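Local coordinates for protein RNA polymerase sigma factor (Bartonella quintana, PDB 5UXX) that probably binds promoter DNA and directs RNA polymerase to its target genes, as a sigma factor of the ECF subfamily of the sigma-70 family, at residues S50-M53 with G54-L57; D105-K108 with A109-L113. All blocks are in the same frame, centred on the assembly; numbering follows the deposited sequence. Where two conformers were deposited one is given.

Interaction 1 of 2, residues S50-M53 with G54-L57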
loop_
_atom_site.group_PDB
_atom_site.type_symbol
_atom_site.label_atom_id
_atom_site.label_comp_id
_atom_site.label_asym_id
_atom_site.label_seq_id
_atom_site.Cartn_x
_atom_site.Cartn_y
_atom_site.Cartn_z
ATOM N N SER A 50 -1.077 21.734 -3.404
ATOM C CA SER A 50 -1.649 21.732 -2.062
ATOM C C SER A 50 -0.762 20.952 -1.096
ATOM O O SER A 50 -1.066 20.845 0.092
ATOM C CB SER A 50 -3.060 21.141 -2.074
ATOM O OG SER A 50 -3.036 19.769 -2.425
ATOM N N PHE A 51 0.334 20.408 -1.616
ATOM C CA PHE A 51 1.276 19.675 -0.781
ATOM C C PHE A 51 2.027 20.637 0.129
ATOM O O PHE A 51 2.710 21.547 -0.340
ATOM C CB PHE A 51 2.261 18.874 -1.633
ATOM C CG PHE A 51 3.391 18.277 -0.844
ATOM C CD1 PHE A 51 3.152 17.278 0.085
ATOM C CD2 PHE A 51 4.693 18.716 -1.030
ATOM C CE1 PHE A 51 4.189 16.731 0.816
ATOM C CE2 PHE A 51 5.736 18.170 -0.303
ATOM C CZ PHE A 51 5.483 17.175 0.621
ATOM N N GLU A 52 1.892 20.426 1.433
ATOM C CA GLU A 52 2.499 21.311 2.417
ATOM C C GLU A 52 4.012 21.117 2.461
ATOM O O GLU A 52 4.502 20.007 2.669
ATOM C CB GLU A 52 1.884 21.069 3.797
ATOM C CG GLU A 52 2.563 21.816 4.931
ATOM C CD GLU A 52 2.028 21.413 6.292
ATOM O OE1 GLU A 52 1.558 20.262 6.430
ATOM O OE2 GLU A 52 2.074 22.245 7.222
HETATM N N MSE A 53 4.742 22.208 2.251
HETATM C CA MSE A 53 6.199 22.176 2.215
HETATM C C MSE A 53 6.780 21.710 3.545
HETATM O O MSE A 53 6.362 22.167 4.609
HETATM C CB MSE A 53 6.755 23.556 1.858
HETATM C CG MSE A 53 7.955 23.528 0.925
HETATM SE SE MSE A 53 7.463 23.120 -0.918
HETATM C CE MSE A 53 6.793 24.876 -1.442
ATOM N N GLY A 54 7.743 20.796 3.480
ATOM C CA GLY A 54 8.404 20.305 4.673
ATOM C C GLY A 54 7.700 19.123 5.309
ATOM O O GLY A 54 8.150 18.599 6.328
ATOM N N SER A 55 6.594 18.696 4.709
ATOM C CA SER A 55 5.855 17.547 5.218
ATOM C C SER A 55 6.241 16.272 4.473
ATOM O O SER A 55 7.029 16.307 3.529
ATOM C CB SER A 55 4.347 17.788 5.109
ATOM O OG SER A 55 3.952 17.968 3.761
ATOM N N ASN A 56 5.684 15.147 4.908
ATOM C CA ASN A 56 6.003 13.854 4.316
ATOM C C ASN A 56 5.258 13.640 3.003
ATOM O O ASN A 56 4.038 13.470 2.991
ATOM C CB ASN A 56 5.680 12.726 5.299
ATOM C CG ASN A 56 6.330 11.409 4.915
ATOM O OD1 ASN A 56 6.309 11.003 3.753
ATOM N ND2 ASN A 56 6.918 10.734 5.896
ATOM N N LEU A 57 5.998 13.650 1.899
ATOM C CA LEU A 57 5.404 13.481 0.578
ATOM C C LEU A 57 4.874 12.066 0.381
ATOM O O LEU A 57 3.814 11.870 -0.214
ATOM C CB LEU A 57 6.421 13.814 -0.514
ATOM C CG LEU A 57 5.920 13.657 -1.952
ATOM C CD1 LEU A 57 4.772 14.616 -2.228
ATOM C CD2 LEU A 57 7.053 13.870 -2.941
#

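Interaction 2 of 2, residues D105-K108 with A109-L113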
loop_
_atom_site.group_PDB
_atom_site.type_symbol
_atom_site.label_atom_id
_atom_site.label_comp_id
_atom_site.label_asym_id
_atom_site.label_seq_id
_atom_site.Cartn_x
_atom_site.Cartn_y
_atom_site.Cartn_z
ATOM N N ASP A 105 1.148 -16.914 -0.913
ATOM C CA ASP A 105 0.718 -17.339 0.415
ATOM C C ASP A 105 0.674 -16.165 1.391
ATOM O O ASP A 105 -0.253 -16.050 2.194
ATOM C CB ASP A 105 1.645 -18.434 0.947
ATOM C CG ASP A 105 1.207 -18.965 2.297
ATOM O OD1 ASP A 105 0.184 -19.680 2.353
ATOM O OD2 ASP A 105 1.887 -18.669 3.302
ATOM N N PHE A 106 1.682 -15.301 1.322
ATOM C CA PHE A 106 1.763 -14.140 2.203
ATOM C C PHE A 106 0.605 -13.175 1.958
ATOM O O PHE A 106 0.025 -12.637 2.901
ATOM C CB PHE A 106 3.097 -13.414 2.016
ATOM C CG PHE A 106 3.385 -12.391 3.081
ATOM C CD1 PHE A 106 4.040 -12.752 4.248
ATOM C CD2 PHE A 106 3.000 -11.070 2.918
ATOM C CE1 PHE A 106 4.305 -11.815 5.229
ATOM C CE2 PHE A 106 3.263 -10.128 3.897
ATOM C CZ PHE A 106 3.916 -10.503 5.054
ATOM N N LYS A 107 0.279 -12.958 0.688
ATOM C CA LYS A 107 -0.827 -12.082 0.315
ATOM C C LYS A 107 -2.155 -12.649 0.805
ATOM O O LYS A 107 -3.016 -11.912 1.287
ATOM C CB LYS A 107 -0.858 -11.877 -1.201
ATOM C CG LYS A 107 -2.043 -11.069 -1.712
ATOM C CD LYS A 107 -2.150 -9.715 -1.027
ATOM C CE LYS A 107 -3.305 -8.907 -1.604
ATOM N NZ LYS A 107 -3.695 -7.771 -0.726
ATOM N N LYS A 108 -2.313 -13.964 0.678
ATOM C CA LYS A 108 -3.502 -14.648 1.172
ATOM C C LYS A 108 -3.628 -14.493 2.684
ATOM O O LYS A 108 -4.730 -14.377 3.215
ATOM C CB LYS A 108 -3.470 -16.128 0.787
ATOM C CG LYS A 108 -3.698 -16.383 -0.696
ATOM C CD LYS A 108 -3.286 -17.791 -1.097
ATOM C CE LYS A 108 -3.956 -18.841 -0.230
ATOM N NZ LYS A 108 -3.637 -20.218 -0.697
ATOM N N ALA A 109 -2.488 -14.492 3.370
ATOM C CA ALA A 109 -2.461 -14.287 4.815
ATOM C C ALA A 109 -2.880 -12.863 5.169
ATOM O O ALA A 109 -3.633 -12.646 6.120
ATOM C CB ALA A 109 -1.075 -14.589 5.367
ATOM N N LEU A 110 -2.383 -11.898 4.401
ATOM C CA LEU A 110 -2.755 -10.496 4.574
ATOM C C LEU A 110 -4.257 -10.294 4.412
ATOM O O LEU A 110 -4.868 -9.497 5.124
ATOM C CB LEU A 110 -2.006 -9.614 3.574
ATOM C CG LEU A 110 -0.518 -9.367 3.824
ATOM C CD1 LEU A 110 0.093 -8.609 2.657
ATOM C CD2 LEU A 110 -0.314 -8.607 5.126
ATOM N N ASN A 111 -4.844 -11.020 3.468
ATOM C CA ASN A 111 -6.269 -10.910 3.187
ATOM C C ASN A 111 -7.136 -11.530 4.283
ATOM O O ASN A 111 -8.329 -11.243 4.374
ATOM C CB ASN A 111 -6.587 -11.557 1.838
ATOM C CG ASN A 111 -6.126 -10.713 0.664
ATOM O OD1 ASN A 111 -5.531 -9.649 0.844
ATOM N ND2 ASN A 111 -6.402 -11.182 -0.546
HETATM N N MSE A 112 -6.532 -12.379 5.109
HETATM C CA MSE A 112 -7.235 -12.974 6.242
HETATM C C MSE A 112 -7.441 -11.945 7.347
HETATM O O MSE A 112 -8.334 -12.083 8.182
HETATM C CB MSE A 112 -6.466 -14.180 6.786
HETATM C CG MSE A 112 -6.366 -15.349 5.825
HETATM SE SE MSE A 112 -8.072 -16.247 5.561
HETATM C CE MSE A 112 -8.360 -16.890 7.380
ATOM N N LEU A 113 -6.600 -10.916 7.349
ATOM C CA LEU A 113 -6.702 -9.840 8.324
ATOM C C LEU A 113 -7.897 -8.945 8.026
ATOM O O LEU A 113 -8.434 -8.961 6.918
ATOM C CB LEU A 113 -5.421 -9.001 8.338
ATOM C CG LEU A 113 -4.099 -9.724 8.591
ATOM C CD1 LEU A 113 -2.930 -8.754 8.471
ATOM C CD2 LEU A 113 -4.105 -10.392 9.953
#

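Interaction 1 of 2, residues S50-M53 with G54-L57
F51 packs against L57 across a type II beta turn running from E52 to S55, and this is the tight part of the contact. CD1 of L57 stands 3.8 Å from the centroid of the F51 ring and only 12° off the ring normal, a CH-pi contact over the centre of one face. At the rim of the same ring, F51 CZ lies 3.7 Å from L57 CB, and the carbonyl O of N56 sits near the ring plane. With chi1 at 171°, F51 CG is anti to its own N, which turns the ring toward L57. The turn is closed by the amide N of S55, which donates to E52 O at 3.2 Å with an N-H...O angle of 149°. S55 OG also points at E52 O, but their modelled separation of 2.4 Å is too short to be trusted in detail. G54, with positive phi, takes the left-handed corner of the turn. This end is the loose side: E52, G54 and the poorly ordered selenomethionine M53 are solvent-exposed. Beyond the turn, N56 OD1 accepts from A59 N as the N-cap of helix 57-81, and W60 of that helix meets F51 edge-to-face, so the loop after helix 33-46 is packed onto the start of the next helix.

Interaction 2 of 2, residues D105-K108 with A109-L113
K107 reaches along its helix to N111, one turn on, and donates from NZ to OD1 at 3.1 Å. This i to i+4 side-chain bond lies on helix 103-112, the first helix of the region 4 range. NZ approaches in the carbonyl plane of the amide, on a lone pair, with a C=O...N angle of 138°. The lysine gets there through a bend at chi2 (55°) followed by an extended end, which carries its tip back toward the following turn. NZ also donates to the carbonyl oxygens of S25, its strongest partner, and S27, at and just past the end of helix 7-26. The ammonium group thus ties region 4 to the region 2 side of the chain.

Beneath it runs the regular alpha-helical backbone pattern. A109 N bonds D105 O, L110 N bonds F106 O at 2.9 Å, and N111 N bonds K107 O at 3.0 Å. M112 N makes a weak bond to K108 O, at 3.3 Å, and also bonds A109 O at 3.1 Å.

Outward from the backbone, F106 and L110 form an apolar pair on the flank of the helix. The leucine, whose CG is anti to its carbonyl carbon (chi1 -73°), brings CD1 to the CD2-CE2 side of the ring. Apolar and aromatic side chains of the other protein chain pack against this pair, while I122 of helix 115-125 also touches L110. A109 lies against L156 of helix 142-159. The nearest approach of the two apolar side chains is F106 CE2 to L110 CD1, at 3.7 Å.

The two contacts lie on opposite sides of the chain's centre, with centres 33 Å apart and nearest atoms about 21 Å apart, so they do not touch. Interaction 1 is a surface contact without a buried residue, in the loop between two helices of the region 2 range; interaction 2 is partly buried, with four buried residues on one helix of the region 4 range. Chemistry follows place. The 50-57 loop relies on one turn-closing bond from S55 N to E52 O and on an aromatic face covered by a methyl group, whereas 105-113 has repeated helical bonds, and its buried lysine is matched by several oxygens. Only interaction 2 meets the other protein chain of the assembly.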